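Local coordinates for putative cell invasion protein with MAC/Perforin domain (Bacteroides thetaiotaomicron VPI-5482, PDB 3KK7) that is of unproven function but carries a membrane-attack complex/perforin domain and may act in cell invasion or membrane interaction, at residues A52-N64 / Q206-T218. Residues are numbered along the deposited sequence; the frame is centred on the assembly and turned at random.
Sequences ATDFLGCSYAVEN and QSYGEFVLTGYYT
A52 meets strand 211-218 through Y216, whose hydroxyl gives a 2.5 Å hydrogen bond from OH to A52 O, in the carbonyl plane and on a lone pair. The contact lies in the MACPF domain, where strand 58-60 pairs antiparallel with strand 211-218 of the bent central sheet, close to where helix 201-208 ends and that strand begins; A52 to F55 come before the pairing. Beside that bond, A52 CB rests on the T218 methyl. F55 crosses Y216 at about a right angle, its CB against the phenol end and the Y216 hydroxyl lying in plane at the edge of the F55 ring. L56 has CG anti to the backbone N (chi1 -153°), which carries CD1 to 3.6 Å from Y216 CE2. A type II turn, F55 to C58, then swings the chain into the strand: G57 N bonds L213 O, and C58 O takes the L213 N-H almost straight on at 2.8 Å. L213 CD1 packs against F55 O, and CD2 lies against Y60 CD2. S59 OG donates to Y208 O, the carbonyl of the last residue of helix 201-208, and is also bonded by Y77 N. At Y60 the pairing breaks register in a classic beta bulge, E210 and F211 both facing it; Y60 OH reaches away to G70 and N74. V62 lays CG2 at the edge of the F211 ring. The E210 side chain bends at chi2 (95°); OE1 accepts V62 N at 2.9 Å and OE2 accepts E63 N, each through its syn lone pair. A glutamine here would probably leave one of those two N-H groups without its acceptor. E63 OE1 lies 4.6 Å from E210 OE2, and one water donates to both, 2.6 Å from its oxygen to E210 OE2.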
loop_
_atom_site.group_PDB
_atom_site.type_symbol
_atom_site.label_atom_id
_atom_site.label_comp_id
_atom_site.label_asym_id
_atom_site.label_seq_id
_atom_site.Cartn_x
_atom_site.Cartn_y
_atom_site.Cartn_z
ATOM N N ALA A 52 -2.741 -22.398 -7.464
ATOM C CA ALA A 52 -2.102 -21.831 -6.296
ATOM C C ALA A 52 -0.899 -20.935 -6.599
ATOM O O ALA A 52 -0.477 -20.168 -5.751
ATOM C CB ALA A 52 -1.689 -22.971 -5.368
ATOM N N THR A 53 -0.358 -21.022 -7.804
ATOM C CA THR A 53 0.816 -20.258 -8.163
ATOM C C THR A 53 0.451 -18.874 -8.727
ATOM O O THR A 53 1.298 -17.981 -8.827
ATOM C CB THR A 53 1.706 -21.064 -9.167
ATOM O OG1 THR A 53 1.175 -20.941 -10.490
ATOM C CG2 THR A 53 1.792 -22.557 -8.768
ATOM N N ASP A 54 -0.811 -18.680 -9.083
ATOM C CA ASP A 54 -1.242 -17.408 -9.678
ATOM C C ASP A 54 -1.382 -16.248 -8.692
ATOM O O ASP A 54 -1.702 -15.169 -9.123
ATOM C CB ASP A 54 -2.604 -17.555 -10.397
ATOM C CG ASP A 54 -2.566 -18.485 -11.595
ATOM O OD1 ASP A 54 -1.633 -18.406 -12.431
ATOM O OD2 ASP A 54 -3.529 -19.262 -11.717
ATOM N N PHE A 55 -1.200 -16.440 -7.387
ATOM C CA PHE A 55 -1.347 -15.297 -6.470
ATOM C C PHE A 55 -0.100 -14.422 -6.422
ATOM O O PHE A 55 -0.152 -13.305 -5.927
ATOM C CB PHE A 55 -1.709 -15.743 -5.059
ATOM C CG PHE A 55 -2.985 -16.479 -5.000
ATOM C CD1 PHE A 55 -4.171 -15.806 -5.044
ATOM C CD2 PHE A 55 -3.007 -17.851 -4.953
ATOM C CE1 PHE A 55 -5.370 -16.489 -5.035
ATOM C CE2 PHE A 55 -4.222 -18.549 -4.932
ATOM C CZ PHE A 55 -5.393 -17.867 -4.982
ATOM N N LEU A 56 1.010 -14.926 -6.941
ATOM C CA LEU A 56 2.266 -14.224 -6.829
ATOM C C LEU A 56 2.202 -12.934 -7.633
ATOM O O LEU A 56 1.690 -12.919 -8.730
ATOM C CB LEU A 56 3.410 -15.109 -7.322
ATOM C CG LEU A 56 4.776 -14.822 -6.700
ATOM C CD1 LEU A 56 4.775 -15.077 -5.207
ATOM C CD2 LEU A 56 5.834 -15.697 -7.419
ATOM N N GLY A 57 2.690 -11.850 -7.050
ATOM C CA GLY A 57 2.694 -10.541 -7.704
ATOM C C GLY A 57 1.350 -9.832 -7.737
ATOM O O GLY A 57 1.210 -8.802 -8.433
ATOM N N CYS A 58 0.365 -10.390 -7.026
ATOM C CA CYS A 58 -0.928 -9.737 -6.863
ATOM C C CYS A 58 -0.961 -8.871 -5.638
ATOM O O CYS A 58 -0.223 -9.089 -4.681
ATOM C CB CYS A 58 -2.086 -10.730 -6.748
ATOM S SG CYS A 58 -2.383 -11.548 -8.298
ATOM N N SER A 59 -1.850 -7.895 -5.678
ATOM C CA SER A 59 -2.089 -7.069 -4.522
ATOM C C SER A 59 -2.782 -7.915 -3.446
ATOM O O SER A 59 -3.441 -8.935 -3.732
ATOM C CB SER A 59 -2.953 -5.887 -4.910
ATOM O OG SER A 59 -4.201 -6.373 -5.381
ATOM N N TYR A 60 -2.621 -7.465 -2.213
ATOM C CA TYR A 60 -3.148 -8.126 -1.062
ATOM C C TYR A 60 -3.863 -7.092 -0.180
ATOM O O TYR A 60 -3.312 -6.012 0.088
ATOM C CB TYR A 60 -2.011 -8.817 -0.308
ATOM C CG TYR A 60 -2.505 -9.562 0.893
ATOM C CD1 TYR A 60 -2.630 -8.935 2.133
ATOM C CD2 TYR A 60 -2.890 -10.885 0.788
ATOM C CE1 TYR A 60 -3.122 -9.625 3.247
ATOM C CE2 TYR A 60 -3.366 -11.579 1.889
ATOM C CZ TYR A 60 -3.487 -10.947 3.109
ATOM O OH TYR A 60 -3.975 -11.665 4.160
ATOM N N ALA A 61 -5.072 -7.433 0.280
ATOM C CA ALA A 61 -5.929 -6.495 1.037
ATOM C C ALA A 61 -5.914 -6.732 2.537
ATOM O O ALA A 61 -6.318 -7.793 3.016
ATOM C CB ALA A 61 -7.361 -6.587 0.536
ATOM N N VAL A 62 -5.457 -5.739 3.281
ATOM C CA VAL A 62 -5.394 -5.856 4.737
ATOM C C VAL A 62 -6.674 -5.251 5.324
ATOM O O VAL A 62 -7.523 -5.976 5.823
ATOM C CB VAL A 62 -4.122 -5.164 5.340
ATOM C CG1 VAL A 62 -4.154 -5.181 6.880
ATOM C CG2 VAL A 62 -2.827 -5.815 4.824
ATOM N N GLU A 63 -6.814 -3.927 5.206
ATOM C CA GLU A 63 -7.931 -3.187 5.807
ATOM C C GLU A 63 -9.290 -3.685 5.395
ATOM O O GLU A 63 -10.198 -3.756 6.210
ATOM C CB GLU A 63 -7.859 -1.698 5.433
ATOM C CG GLU A 63 -8.830 -0.794 6.215
ATOM C CD GLU A 63 -8.574 0.698 5.974
ATOM O OE1 GLU A 63 -8.020 1.091 4.933
ATOM O OE2 GLU A 63 -8.915 1.500 6.852
ATOM N N ASN A 64 -9.449 -3.994 4.121
ATOM C CA ASN A 64 -10.740 -4.398 3.594
ATOM C C ASN A 64 -10.813 -5.874 3.269
ATOM O O ASN A 64 -11.593 -6.281 2.429
ATOM C CB ASN A 64 -11.033 -3.583 2.332
ATOM C CG ASN A 64 -11.211 -2.087 2.623
ATOM O OD1 ASN A 64 -10.940 -1.244 1.754
ATOM N ND2 ASN A 64 -11.674 -1.749 3.837
ATOM N N GLN A 206 -7.818 1.427 -2.354
ATOM C CA GLN A 206 -9.154 0.896 -2.055
ATOM C C GLN A 206 -9.469 -0.310 -2.923
ATOM O O GLN A 206 -10.041 -1.288 -2.476
ATOM C CB GLN A 206 -10.219 1.925 -2.336
ATOM C CG GLN A 206 -10.210 3.087 -1.437
ATOM C CD GLN A 206 -11.145 4.214 -1.919
ATOM O OE1 GLN A 206 -11.337 5.196 -1.185
ATOM N NE2 GLN A 206 -11.718 4.091 -3.144
ATOM N N SER A 207 -9.088 -0.224 -4.181
ATOM C CA SER A 207 -9.365 -1.267 -5.117
ATOM C C SER A 207 -8.373 -2.454 -5.013
ATOM O O SER A 207 -8.810 -3.612 -4.958
ATOM C CB SER A 207 -9.369 -0.666 -6.514
ATOM O OG SER A 207 -9.393 -1.726 -7.421
ATOM N N TYR A 208 -7.061 -2.165 -4.990
ATOM C CA TYR A 208 -6.029 -3.204 -4.954
ATOM C C TYR A 208 -5.697 -3.751 -3.555
ATOM O O TYR A 208 -5.366 -4.927 -3.423
ATOM C CB TYR A 208 -4.726 -2.690 -5.585
ATOM C CG TYR A 208 -4.760 -2.718 -7.079
ATOM C CD1 TYR A 208 -5.378 -1.709 -7.786
ATOM C CD2 TYR A 208 -4.235 -3.789 -7.792
ATOM C CE1 TYR A 208 -5.443 -1.734 -9.175
ATOM C CE2 TYR A 208 -4.296 -3.822 -9.184
ATOM C CZ TYR A 208 -4.904 -2.793 -9.853
ATOM O OH TYR A 208 -4.983 -2.793 -11.197
ATOM N N GLY A 209 -5.805 -2.915 -2.518
ATOM C CA GLY A 209 -5.184 -3.218 -1.234
ATOM C C GLY A 209 -3.839 -2.500 -1.107
ATOM O O GLY A 209 -3.504 -1.636 -1.925
ATOM N N GLU A 210 -3.051 -2.884 -0.105
ATOM C CA GLU A 210 -1.868 -2.131 0.267
ATOM C C GLU A 210 -0.542 -2.791 -0.066
ATOM O O GLU A 210 0.487 -2.127 -0.067
ATOM C CB GLU A 210 -1.914 -1.813 1.767
ATOM C CG GLU A 210 -3.276 -1.213 2.275
ATOM C CD GLU A 210 -4.192 -2.287 2.829
ATOM O OE1 GLU A 210 -4.154 -3.391 2.276
ATOM O OE2 GLU A 210 -4.915 -2.074 3.825
ATOM N N PHE A 211 -0.551 -4.082 -0.375
ATOM C CA PHE A 211 0.696 -4.819 -0.513
ATOM C C PHE A 211 0.725 -5.752 -1.706
ATOM O O PHE A 211 -0.321 -6.094 -2.280
ATOM C CB PHE A 211 0.954 -5.613 0.752
ATOM C CG PHE A 211 1.161 -4.750 1.961
ATOM C CD1 PHE A 211 2.381 -4.149 2.185
ATOM C CD2 PHE A 211 0.137 -4.553 2.877
ATOM C CE1 PHE A 211 2.575 -3.340 3.287
ATOM C CE2 PHE A 211 0.329 -3.751 3.987
ATOM C CZ PHE A 211 1.544 -3.144 4.187
ATOM N N VAL A 212 1.943 -6.144 -2.089
ATOM C CA VAL A 212 2.129 -7.106 -3.186
ATOM C C VAL A 212 2.662 -8.425 -2.643
ATOM O O VAL A 212 3.615 -8.454 -1.861
ATOM C CB VAL A 212 3.050 -6.559 -4.271
ATOM C CG1 VAL A 212 3.081 -7.497 -5.439
ATOM C CG2 VAL A 212 2.578 -5.211 -4.704
ATOM N N LEU A 213 2.029 -9.519 -3.052
ATOM C CA LEU A 213 2.451 -10.864 -2.627
ATOM C C LEU A 213 3.788 -11.290 -3.289
ATOM O O LEU A 213 3.834 -11.483 -4.486
ATOM C CB LEU A 213 1.345 -11.897 -2.960
ATOM C CG LEU A 213 0.093 -11.805 -2.073
ATOM C CD1 LEU A 213 -1.166 -12.346 -2.778
ATOM C CD2 LEU A 213 0.287 -12.506 -0.704
ATOM N N THR A 214 4.838 -11.450 -2.486
ATOM C CA THR A 214 6.141 -11.938 -2.920
ATOM C C THR A 214 6.531 -13.288 -2.309
ATOM O O THR A 214 7.424 -13.977 -2.853
ATOM C CB THR A 214 7.273 -10.954 -2.536
ATOM O OG1 THR A 214 7.339 -10.836 -1.107
ATOM C CG2 THR A 214 7.071 -9.577 -3.153
ATOM N N GLY A 215 5.907 -13.658 -1.180
ATOM C CA GLY A 215 6.240 -14.919 -0.478
ATOM C C GLY A 215 5.090 -15.539 0.313
ATOM O O GLY A 215 4.659 -15.017 1.330
ATOM N N TYR A 216 4.578 -16.674 -0.138
ATOM C CA TYR A 216 3.484 -17.317 0.572
ATOM C C TYR A 216 3.604 -18.813 0.585
ATOM O O TYR A 216 4.492 -19.366 -0.056
ATOM C CB TYR A 216 2.141 -16.907 -0.022
ATOM C CG TYR A 216 1.851 -17.268 -1.476
ATOM C CD1 TYR A 216 1.223 -18.463 -1.816
ATOM C CD2 TYR A 216 2.131 -16.353 -2.505
ATOM C CE1 TYR A 216 0.897 -18.753 -3.141
ATOM C CE2 TYR A 216 1.833 -16.633 -3.831
ATOM C CZ TYR A 216 1.210 -17.830 -4.157
ATOM O OH TYR A 216 0.919 -18.075 -5.503
ATOM N N TYR A 217 2.705 -19.454 1.337
ATOM C CA TYR A 217 2.616 -20.909 1.390
ATOM C C TYR A 217 1.348 -21.378 0.723
ATOM O O TYR A 217 0.359 -20.648 0.680
ATOM C CB TYR A 217 2.618 -21.379 2.828
ATOM C CG TYR A 217 3.897 -21.078 3.554
ATOM C CD1 TYR A 217 5.000 -21.903 3.416
ATOM C CD2 TYR A 217 4.007 -19.963 4.383
ATOM C CE1 TYR A 217 6.164 -21.639 4.098
ATOM C CE2 TYR A 217 5.161 -19.692 5.061
ATOM C CZ TYR A 217 6.236 -20.533 4.908
ATOM O OH TYR A 217 7.386 -20.268 5.561
ATOM N N THR A 218 1.390 -22.596 0.172
ATOM C CA THR A 218 0.203 -23.217 -0.402
ATOM C C THR A 218 -0.157 -24.483 0.317
ATOM O O THR A 218 0.711 -25.162 0.877
ATOM C CB THR A 218 0.373 -23.591 -1.870
ATOM O OG1 THR A 218 1.475 -24.495 -2.005
ATOM C CG2 THR A 218 0.562 -22.343 -2.713
HETATM O O HOH W 1 -5.242 0.484 4.164
#